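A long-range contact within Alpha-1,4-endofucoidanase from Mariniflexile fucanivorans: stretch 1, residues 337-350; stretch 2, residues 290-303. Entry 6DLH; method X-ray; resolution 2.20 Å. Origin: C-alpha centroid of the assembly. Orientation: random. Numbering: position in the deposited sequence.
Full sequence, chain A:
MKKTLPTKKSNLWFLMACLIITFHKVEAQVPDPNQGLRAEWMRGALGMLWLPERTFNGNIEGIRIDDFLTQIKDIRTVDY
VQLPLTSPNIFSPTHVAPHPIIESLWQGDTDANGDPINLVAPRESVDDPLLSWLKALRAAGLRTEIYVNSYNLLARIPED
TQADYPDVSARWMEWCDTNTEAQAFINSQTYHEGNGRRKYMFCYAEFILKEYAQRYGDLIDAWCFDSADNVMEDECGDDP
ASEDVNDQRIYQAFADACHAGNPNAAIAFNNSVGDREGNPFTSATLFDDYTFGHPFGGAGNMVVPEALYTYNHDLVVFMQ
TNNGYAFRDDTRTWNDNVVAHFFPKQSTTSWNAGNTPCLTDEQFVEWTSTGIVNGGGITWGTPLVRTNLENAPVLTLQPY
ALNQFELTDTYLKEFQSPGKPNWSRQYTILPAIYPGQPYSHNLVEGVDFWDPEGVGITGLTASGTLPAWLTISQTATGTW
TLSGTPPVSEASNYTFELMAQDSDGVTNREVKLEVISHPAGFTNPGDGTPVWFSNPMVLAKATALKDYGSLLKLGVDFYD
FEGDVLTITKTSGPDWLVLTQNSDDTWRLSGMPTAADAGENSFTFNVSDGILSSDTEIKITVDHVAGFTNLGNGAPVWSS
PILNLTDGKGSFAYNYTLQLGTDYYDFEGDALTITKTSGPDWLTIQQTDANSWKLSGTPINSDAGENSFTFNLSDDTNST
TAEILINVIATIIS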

ATOM      1  N   ASN A 337      26.804  14.603  -9.764  1.00 36.64           N
ATOM      2  CA  ASN A 337      26.533  13.178  -9.658  1.00 36.33           C
ATOM      3  C   ASN A 337      25.037  12.912  -9.506  1.00 34.16           C
ATOM      4  O   ASN A 337      24.635  11.755  -9.436  1.00 35.22           O
ATOM      5  CB  ASN A 337      27.329  12.494  -8.543  1.00 37.56           C
ATOM      6  CG  ASN A 337      28.822  12.549  -8.772  1.00 40.55           C
ATOM      7  OD1 ASN A 337      29.562  13.003  -7.899  1.00 42.33           O
ATOM      8  ND2 ASN A 337      29.268  12.103  -9.935  1.00 38.37           N
ATOM      9  N   VAL A 338      24.229  13.979  -9.463  1.00 33.28           N
ATOM     10  CA  VAL A 338      22.779  13.855  -9.415  1.00 33.49           C
ATOM     11  C   VAL A 338      22.305  13.072 -10.646  1.00 31.69           C
ATOM     12  O   VAL A 338      22.722  13.337 -11.768  1.00 29.61           O
ATOM     13  CB  VAL A 338      22.117  15.241  -9.281  1.00 34.37           C
ATOM     14  CG1 VAL A 338      20.601  15.178  -9.367  1.00 33.95           C
ATOM     15  CG2 VAL A 338      22.548  15.939  -7.999  1.00 33.10           C
ATOM     16  N   VAL A 339      21.467  12.060 -10.414  1.00 30.75           N
ATOM     17  CA  VAL A 339      21.096  11.114 -11.453  1.00 29.78           C
ATOM     18  C   VAL A 339      19.830  11.591 -12.170  1.00 28.01           C
ATOM     19  O   VAL A 339      18.879  12.057 -11.546  1.00 26.77           O
ATOM     20  CB  VAL A 339      20.940   9.697 -10.864  1.00 32.43           C
ATOM     21  CG1 VAL A 339      20.275   8.731 -11.843  1.00 30.58           C
ATOM     22  CG2 VAL A 339      22.286   9.151 -10.390  1.00 32.88           C
ATOM     23  N   ALA A 340      19.840  11.482 -13.500  1.00 26.05           N
ATOM     24  CA  ALA A 340      18.674  11.830 -14.291  1.00 25.29           C
ATOM     25  C   ALA A 340      17.626  10.735 -14.119  1.00 24.73           C
ATOM     26  O   ALA A 340      17.919   9.562 -14.330  1.00 24.36           O
ATOM     27  CB  ALA A 340      19.072  12.006 -15.735  1.00 23.84           C
ATOM     28  N   HIS A 341      16.410  11.129 -13.725  1.00 24.90           N
ATOM     29  CA  HIS A 341      15.349  10.163 -13.494  1.00 25.47           C
ATOM     30  C   HIS A 341      14.012  10.731 -13.962  1.00 25.22           C
ATOM     31  O   HIS A 341      13.759  11.925 -13.840  1.00 26.51           O
ATOM     32  CB  HIS A 341      15.338   9.731 -12.019  1.00 25.55           C
ATOM     33  CG  HIS A 341      14.033   9.176 -11.555  1.00 23.50           C
ATOM     34  ND1 HIS A 341      13.002   9.985 -11.108  1.00 23.16           N
ATOM     35  CD2 HIS A 341      13.585   7.908 -11.472  1.00 23.07           C
ATOM     36  CE1 HIS A 341      11.975   9.235 -10.763  1.00 22.29           C
ATOM     37  NE2 HIS A 341      12.312   7.956 -10.968  1.00 23.18           N
ATOM     38  N   PHE A 342      13.150   9.846 -14.470  1.00 24.48           N
ATOM     39  CA  PHE A 342      11.894  10.233 -15.094  1.00 22.65           C
ATOM     40  C   PHE A 342      10.758   9.502 -14.379  1.00 22.37           C
ATOM     41  O   PHE A 342      10.918   8.329 -14.040  1.00 21.56           O
ATOM     42  CB  PHE A 342      11.984   9.936 -16.598  1.00 22.03           C
ATOM     43  CG  PHE A 342      10.846  10.409 -17.474  1.00 22.60           C
ATOM     44  CD1 PHE A 342      10.095  11.529 -17.149  1.00 22.74           C
ATOM     45  CD2 PHE A 342      10.557   9.754 -18.662  1.00 22.83           C
ATOM     46  CE1 PHE A 342       9.063  11.962 -17.972  1.00 22.68           C
ATOM     47  CE2 PHE A 342       9.535  10.191 -19.493  1.00 22.34           C
ATOM     48  CZ  PHE A 342       8.795  11.300 -19.152  1.00 22.53           C
ATOM     49  N   PHE A 343       9.631  10.209 -14.152  1.00 20.79           N
ATOM     50  CA  PHE A 343       8.433   9.637 -13.545  1.00 20.60           C
ATOM     51  C   PHE A 343       7.235   9.737 -14.492  1.00 20.56           C
ATOM     52  O   PHE A 343       6.261  10.425 -14.197  1.00 20.12           O
ATOM     53  CB  PHE A 343       8.124  10.292 -12.191  1.00 20.66           C
ATOM     54  CG  PHE A 343       7.134   9.563 -11.312  1.00 20.99           C
ATOM     55  CD1 PHE A 343       6.639   8.310 -11.659  1.00 21.07           C
ATOM     56  CD2 PHE A 343       6.712  10.120 -10.115  1.00 21.06           C
ATOM     57  CE1 PHE A 343       5.746   7.638 -10.836  1.00 21.86           C
ATOM     58  CE2 PHE A 343       5.833   9.441  -9.280  1.00 21.39           C
ATOM     59  CZ  PHE A 343       5.340   8.207  -9.645  1.00 21.41           C
ATOM     60  N   PRO A 344       7.229   9.001 -15.628  1.00 20.79           N
ATOM     61  CA  PRO A 344       6.118   9.067 -16.585  1.00 20.35           C
ATOM     62  C   PRO A 344       4.926   8.205 -16.171  1.00 20.42           C
ATOM     63  O   PRO A 344       5.026   7.411 -15.235  1.00 20.09           O
ATOM     64  CB  PRO A 344       6.760   8.488 -17.855  1.00 19.46           C
ATOM     65  CG  PRO A 344       7.732   7.449 -17.322  1.00 20.47           C
ATOM     66  CD  PRO A 344       8.278   8.050 -16.040  1.00 20.41           C
ATOM     67  N   LYS A 345       3.800   8.375 -16.877  1.00 21.07           N
ATOM     68  CA  LYS A 345       2.623   7.534 -16.710  1.00 22.66           C
ATOM     69  C   LYS A 345       2.491   6.613 -17.917  1.00 21.36           C
ATOM     70  O   LYS A 345       2.673   7.056 -19.047  1.00 20.66           O
ATOM     71  CB  LYS A 345       1.317   8.337 -16.754  1.00 25.55           C
ATOM     72  CG  LYS A 345       1.320   9.707 -16.104  1.00 28.42           C
ATOM     73  CD  LYS A 345       0.026  10.447 -16.373  1.00 30.00           C
ATOM     74  CE  LYS A 345       0.214  11.948 -16.326  1.00 31.69           C
ATOM     75  NZ  LYS A 345      -1.084  12.649 -16.190  1.00 35.02           N
ATOM     76  N   GLN A 346       2.096   5.362 -17.666  1.00 20.52           N
ATOM     77  CA  GLN A 346       1.959   4.367 -18.718  1.00 21.10           C
ATOM     78  C   GLN A 346       0.572   4.439 -19.360  1.00 21.69           C
ATOM     79  O   GLN A 346       0.444   4.203 -20.557  1.00 22.44           O
ATOM     80  CB  GLN A 346       2.253   2.972 -18.156  1.00 21.21           C
ATOM     81  CG  GLN A 346       2.209   1.860 -19.199  1.00 20.78           C
ATOM     82  CD  GLN A 346       2.728   0.565 -18.628  1.00 21.36           C
ATOM     83  OE1 GLN A 346       2.882   0.410 -17.411  1.00 20.12           O
ATOM     84  NE2 GLN A 346       3.020  -0.377 -19.512  1.00 21.13           N
ATOM     85  N   SER A 347      -0.455   4.761 -18.557  1.00 21.78           N
ATOM     86  CA  SER A 347      -1.823   4.887 -19.044  1.00 22.20           C
ATOM     87  C   SER A 347      -2.064   6.314 -19.523  1.00 23.26           C
ATOM     88  O   SER A 347      -1.256   7.199 -19.251  1.00 22.04           O
ATOM     89  CB  SER A 347      -2.822   4.552 -17.975  1.00 22.20           C
ATOM     90  OG  SER A 347      -3.169   5.720 -17.230  1.00 22.26           O
ATOM     91  N   THR A 348      -3.214   6.521 -20.181  1.00 22.71           N
ATOM     92  CA  THR A 348      -3.621   7.828 -20.677  1.00 24.07           C
ATOM     93  C   THR A 348      -4.205   8.695 -19.561  1.00 25.22           C
ATOM     94  O   THR A 348      -4.480   9.870 -19.788  1.00 27.79           O
ATOM     95  CB  THR A 348      -4.660   7.707 -21.807  1.00 23.36           C
ATOM     96  OG1 THR A 348      -5.791   7.002 -21.295  1.00 23.05           O
ATOM     97  CG2 THR A 348      -4.150   6.999 -23.043  1.00 21.92           C
ATOM     98  N   THR A 349      -4.410   8.144 -18.359  1.00 27.01           N
ATOM     99  CA  THR A 349      -5.279   8.835 -17.414  1.00 28.70           C
ATOM    100  C   THR A 349      -4.572   9.209 -16.110  1.00 30.45           C
ATOM    101  O   THR A 349      -4.738  10.329 -15.632  1.00 33.86           O
ATOM    102  CB  THR A 349      -6.629   8.121 -17.243  1.00 29.52           C
ATOM    103  OG1 THR A 349      -6.362   6.767 -16.881  1.00 29.89           O
ATOM    104  CG2 THR A 349      -7.474   8.154 -18.501  1.00 27.04           C
ATOM    105  N   SER A 350      -3.817   8.284 -15.508  1.00 30.82           N
ATOM    106  CA  SER A 350      -3.194   8.584 -14.226  1.00 28.82           C
ATOM    107  C   SER A 350      -1.916   7.773 -14.049  1.00 27.90           C
ATOM    108  O   SER A 350      -1.553   6.995 -14.928  1.00 28.21           O
ATOM    109  CB  SER A 350      -4.151   8.366 -13.087  1.00 28.53           C
ATOM    110  OG  SER A 350      -4.483   6.998 -12.973  1.00 32.05           O
TER
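Stretch 2 (290-303) YTFGHPFGGAGNMV

Stretch 2 has no regular helix or strand, yet Tyr290 to Pro295 run alongside Val339 to Pro344 in the same direction; after an excursion through Gly297 and Gly298 the chain returns in the opposite sense, with Gly300 beside Thr349, Asn301 beside Thr348 and Met302 nearest Lys345. Stretch 1 is itself mostly extended loop, with a short strand at His341 and Phe342.

At the start, Val338 packs its CG1 4.0 Å from Tyr290 CA, a compact branched side chain filling a buried space. Val339 and Tyr290 form a single beta bridge, and Thr291 N donates to Val339 O at 3.1 Å. Ala340 turns its methyl away.

His341 is the polar hub. The CA-to-CB bond of His341 points toward stretch 2; His341 N donates to Thr291 OG1 (2.8 Å) and His341 ND1 to Thr291 O (2.7 Å). The edge of the Tyr290 ring meets the face of this imidazole, with centroids 4.9 Å apart and planes at 86°. Gly293 CA approaches His341 O to 3.3 Å; an ideal CB there would lie 1.9 Å from that oxygen, and the positive phi also favours glycine.

The CB of Phe342 points away, but the ring end returns, placing CE1 3.8 Å from Pro295 CB. Phe343 N donates to Gly293 O (2.8 Å), and Phe343 CD2 lies 4.0 Å from Phe292 CE1, so the aromatic side chains pack apolar surface together next to a backbone hydrogen bond. Pro344 CB then rests 3.6 Å from Met302 SD, whose long, unbranched side chain spans the gap between backbones.

Lys345 reaches farther, its extended chain carrying NZ to a very short 2.5 Å hydrogen bond with Gly300 O. A water accepts from Lys345 NZ and Gly300 N and donates to Thr349 O. A second water links Ser347 O to Met302 N. Finally, Thr348 CG2 sits 3.5 Å from Asn301 ND2.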

ATOM      1  N   TYR A 290      18.549  12.536  -6.942  1.00 31.74           N
ATOM      2  CA  TYR A 290      18.048  12.318  -8.292  1.00 30.36           C
ATOM      3  C   TYR A 290      16.916  13.292  -8.592  1.00 30.11           C
ATOM      4  O   TYR A 290      16.346  13.893  -7.680  1.00 29.59           O
ATOM      5  CB  TYR A 290      17.627  10.857  -8.505  1.00 29.12           C
ATOM      6  CG  TYR A 290      16.429  10.369  -7.730  1.00 27.83           C
ATOM      7  CD1 TYR A 290      16.472  10.205  -6.349  1.00 28.96           C
ATOM      8  CD2 TYR A 290      15.259  10.017  -8.384  1.00 27.57           C
ATOM      9  CE1 TYR A 290      15.379   9.734  -5.635  1.00 27.07           C
ATOM     10  CE2 TYR A 290      14.158   9.538  -7.688  1.00 27.49           C
ATOM     11  CZ  TYR A 290      14.220   9.391  -6.312  1.00 27.30           C
ATOM     12  OH  TYR A 290      13.134   8.920  -5.634  1.00 25.99           O
ATOM     13  N   THR A 291      16.602  13.431  -9.884  1.00 29.07           N
ATOM     14  CA  THR A 291      15.520  14.301 -10.312  1.00 28.34           C
ATOM     15  C   THR A 291      14.196  13.573 -10.142  1.00 28.03           C
ATOM     16  O   THR A 291      14.053  12.440 -10.593  1.00 31.20           O
ATOM     17  CB  THR A 291      15.707  14.774 -11.760  1.00 27.83           C
ATOM     18  OG1 THR A 291      15.699  13.638 -12.625  1.00 27.47           O
ATOM     19  CG2 THR A 291      16.992  15.549 -11.947  1.00 27.16           C
ATOM     20  N   PHE A 292      13.244  14.245  -9.488  1.00 26.87           N
ATOM     21  CA  PHE A 292      11.889  13.741  -9.352  1.00 26.00           C
ATOM     22  C   PHE A 292      11.353  13.386 -10.739  1.00 26.91           C
ATOM     23  O   PHE A 292      10.792  12.300 -10.939  1.00 26.36           O
ATOM     24  CB  PHE A 292      11.008  14.776  -8.651  1.00 25.05           C
ATOM     25  CG  PHE A 292       9.664  14.267  -8.202  1.00 24.68           C
ATOM     26  CD1 PHE A 292       8.586  14.239  -9.074  1.00 25.16           C
ATOM     27  CD2 PHE A 292       9.469  13.836  -6.897  1.00 24.51           C
ATOM     28  CE1 PHE A 292       7.345  13.782  -8.653  1.00 25.17           C
ATOM     29  CE2 PHE A 292       8.230  13.376  -6.478  1.00 23.69           C
ATOM     30  CZ  PHE A 292       7.170  13.347  -7.357  1.00 25.05           C
ATOM     31  N   GLY A 293      11.535  14.322 -11.678  1.00 24.87           N
ATOM     32  CA  GLY A 293      11.340  14.083 -13.101  1.00 25.25           C
ATOM     33  C   GLY A 293       9.873  13.908 -13.491  1.00 24.67           C
ATOM     34  O   GLY A 293       9.539  13.006 -14.244  1.00 25.12           O
ATOM     35  N   HIS A 294       9.008  14.788 -12.981  1.00 26.46           N
ATOM     36  CA  HIS A 294       7.617  14.870 -13.393  1.00 27.42           C
ATOM     37  C   HIS A 294       7.567  15.210 -14.886  1.00 27.19           C
ATOM     38  O   HIS A 294       8.334  16.047 -15.356  1.00 25.98           O
ATOM     39  CB  HIS A 294       6.944  15.941 -12.532  1.00 29.53           C
ATOM     40  CG  HIS A 294       5.457  15.993 -12.601  1.00 35.82           C
ATOM     41  ND1 HIS A 294       4.785  16.656 -13.618  1.00 36.69           N
ATOM     42  CD2 HIS A 294       4.509  15.545 -11.745  1.00 36.34           C
ATOM     43  CE1 HIS A 294       3.486  16.579 -13.405  1.00 36.47           C
ATOM     44  NE2 HIS A 294       3.292  15.908 -12.262  1.00 37.21           N
ATOM     45  N   PRO A 295       6.691  14.567 -15.690  1.00 24.91           N
ATOM     46  CA  PRO A 295       6.586  14.895 -17.112  1.00 25.05           C
ATOM     47  C   PRO A 295       5.971  16.268 -17.386  1.00 25.84           C
ATOM     48  O   PRO A 295       5.306  16.847 -16.531  1.00 25.32           O
ATOM     49  CB  PRO A 295       5.708  13.771 -17.686  1.00 23.85           C
ATOM     50  CG  PRO A 295       4.933  13.239 -16.505  1.00 24.56           C
ATOM     51  CD  PRO A 295       5.807  13.465 -15.289  1.00 25.07           C
ATOM     52  N   PHE A 296       6.202  16.782 -18.598  1.00 25.03           N
ATOM     53  CA  PHE A 296       5.500  17.959 -19.073  1.00 25.77           C
ATOM     54  C   PHE A 296       4.021  17.623 -19.261  1.00 26.87           C
ATOM     55  O   PHE A 296       3.667  16.473 -19.516  1.00 24.81           O
ATOM     56  CB  PHE A 296       6.095  18.411 -20.404  1.00 25.43           C
ATOM     57  CG  PHE A 296       7.503  18.944 -20.325  1.00 25.76           C
ATOM     58  CD1 PHE A 296       7.732  20.302 -20.152  1.00 25.45           C
ATOM     59  CD2 PHE A 296       8.593  18.093 -20.451  1.00 23.90           C
ATOM     60  CE1 PHE A 296       9.029  20.794 -20.102  1.00 27.92           C
ATOM     61  CE2 PHE A 296       9.887  18.586 -20.399  1.00 26.37           C
ATOM     62  CZ  PHE A 296      10.107  19.936 -20.216  1.00 27.10           C
ATOM     63  N   GLY A 297       3.169  18.648 -19.151  1.00 29.72           N
ATOM     64  CA  GLY A 297       1.732  18.473 -19.284  1.00 33.63           C
ATOM     65  C   GLY A 297       1.070  18.304 -17.922  1.00 36.91           C
ATOM     66  O   GLY A 297       1.723  17.977 -16.937  1.00 37.66           O
ATOM     67  N   GLY A 298      -0.240  18.535 -17.861  1.00 43.66           N
ATOM     68  CA  GLY A 298      -0.886  18.519 -16.560  1.00 47.43           C
ATOM     69  C   GLY A 298      -1.377  17.123 -16.190  1.00 49.43           C
ATOM     70  O   GLY A 298      -0.633  16.140 -16.256  1.00 49.27           O
ATOM     71  N   ALA A 299      -2.648  17.073 -15.787  1.00 47.77           N
ATOM     72  CA  ALA A 299      -3.356  15.823 -15.602  1.00 45.48           C
ATOM     73  C   ALA A 299      -3.598  15.213 -16.978  1.00 40.44           C
ATOM     74  O   ALA A 299      -3.482  15.893 -17.998  1.00 41.70           O
ATOM     75  CB  ALA A 299      -4.654  16.085 -14.871  1.00 45.35           C
ATOM     76  N   GLY A 300      -3.938  13.927 -16.990  1.00 37.24           N
ATOM     77  CA  GLY A 300      -4.328  13.267 -18.221  1.00 34.94           C
ATOM     78  C   GLY A 300      -3.126  12.749 -19.006  1.00 32.14           C
ATOM     79  O   GLY A 300      -2.129  12.320 -18.435  1.00 32.32           O
ATOM     80  N   ASN A 301      -3.254  12.808 -20.329  1.00 28.85           N
ATOM     81  CA  ASN A 301      -2.410  12.063 -21.240  1.00 26.92           C
ATOM     82  C   ASN A 301      -1.089  12.810 -21.416  1.00 25.79           C
ATOM     83  O   ASN A 301      -1.082  13.942 -21.874  1.00 24.77           O
ATOM     84  CB  ASN A 301      -3.168  11.816 -22.548  1.00 25.64           C
ATOM     85  CG  ASN A 301      -2.495  10.802 -23.442  1.00 26.14           C
ATOM     86  OD1 ASN A 301      -1.273  10.643 -23.399  1.00 25.38           O
ATOM     87  ND2 ASN A 301      -3.281  10.128 -24.267  1.00 26.24           N
ATOM     88  N   MET A 302       0.034  12.166 -21.086  1.00 25.10           N
ATOM     89  CA  MET A 302       1.313  12.865 -21.112  1.00 25.68           C
ATOM     90  C   MET A 302       1.875  12.972 -22.536  1.00 25.93           C
ATOM     91  O   MET A 302       2.957  13.543 -22.720  1.00 26.65           O
ATOM     92  CB  MET A 302       2.344  12.203 -20.185  1.00 25.01           C
ATOM     93  CG  MET A 302       3.011  10.982 -20.768  1.00 25.19           C
ATOM     94  SD  MET A 302       4.545  10.405 -19.924  1.00 25.77           S
ATOM     95  CE  MET A 302       4.864   8.952 -20.920  1.00 22.56           C
ATOM     96  N   VAL A 303       1.154  12.441 -23.542  1.00 24.27           N
ATOM     97  CA  VAL A 303       1.602  12.590 -24.924  1.00 24.22           C
ATOM     98  C   VAL A 303       0.505  13.162 -25.827  1.00 26.42           C
ATOM     99  O   VAL A 303       0.692  13.196 -27.047  1.00 26.72           O
ATOM    100  CB  VAL A 303       2.204  11.295 -25.514  1.00 23.34           C
ATOM    101  CG1 VAL A 303       3.427  10.827 -24.742  1.00 23.05           C
ATOM    102  CG2 VAL A 303       1.188  10.179 -25.656  1.00 23.27           C
TER
HETATM  103  O   HOH W   1      -2.821  12.590 -14.284  1.00 43.51           O
HETATM  104  O   HOH W   2      -0.533   9.561 -19.895  1.00 27.54           O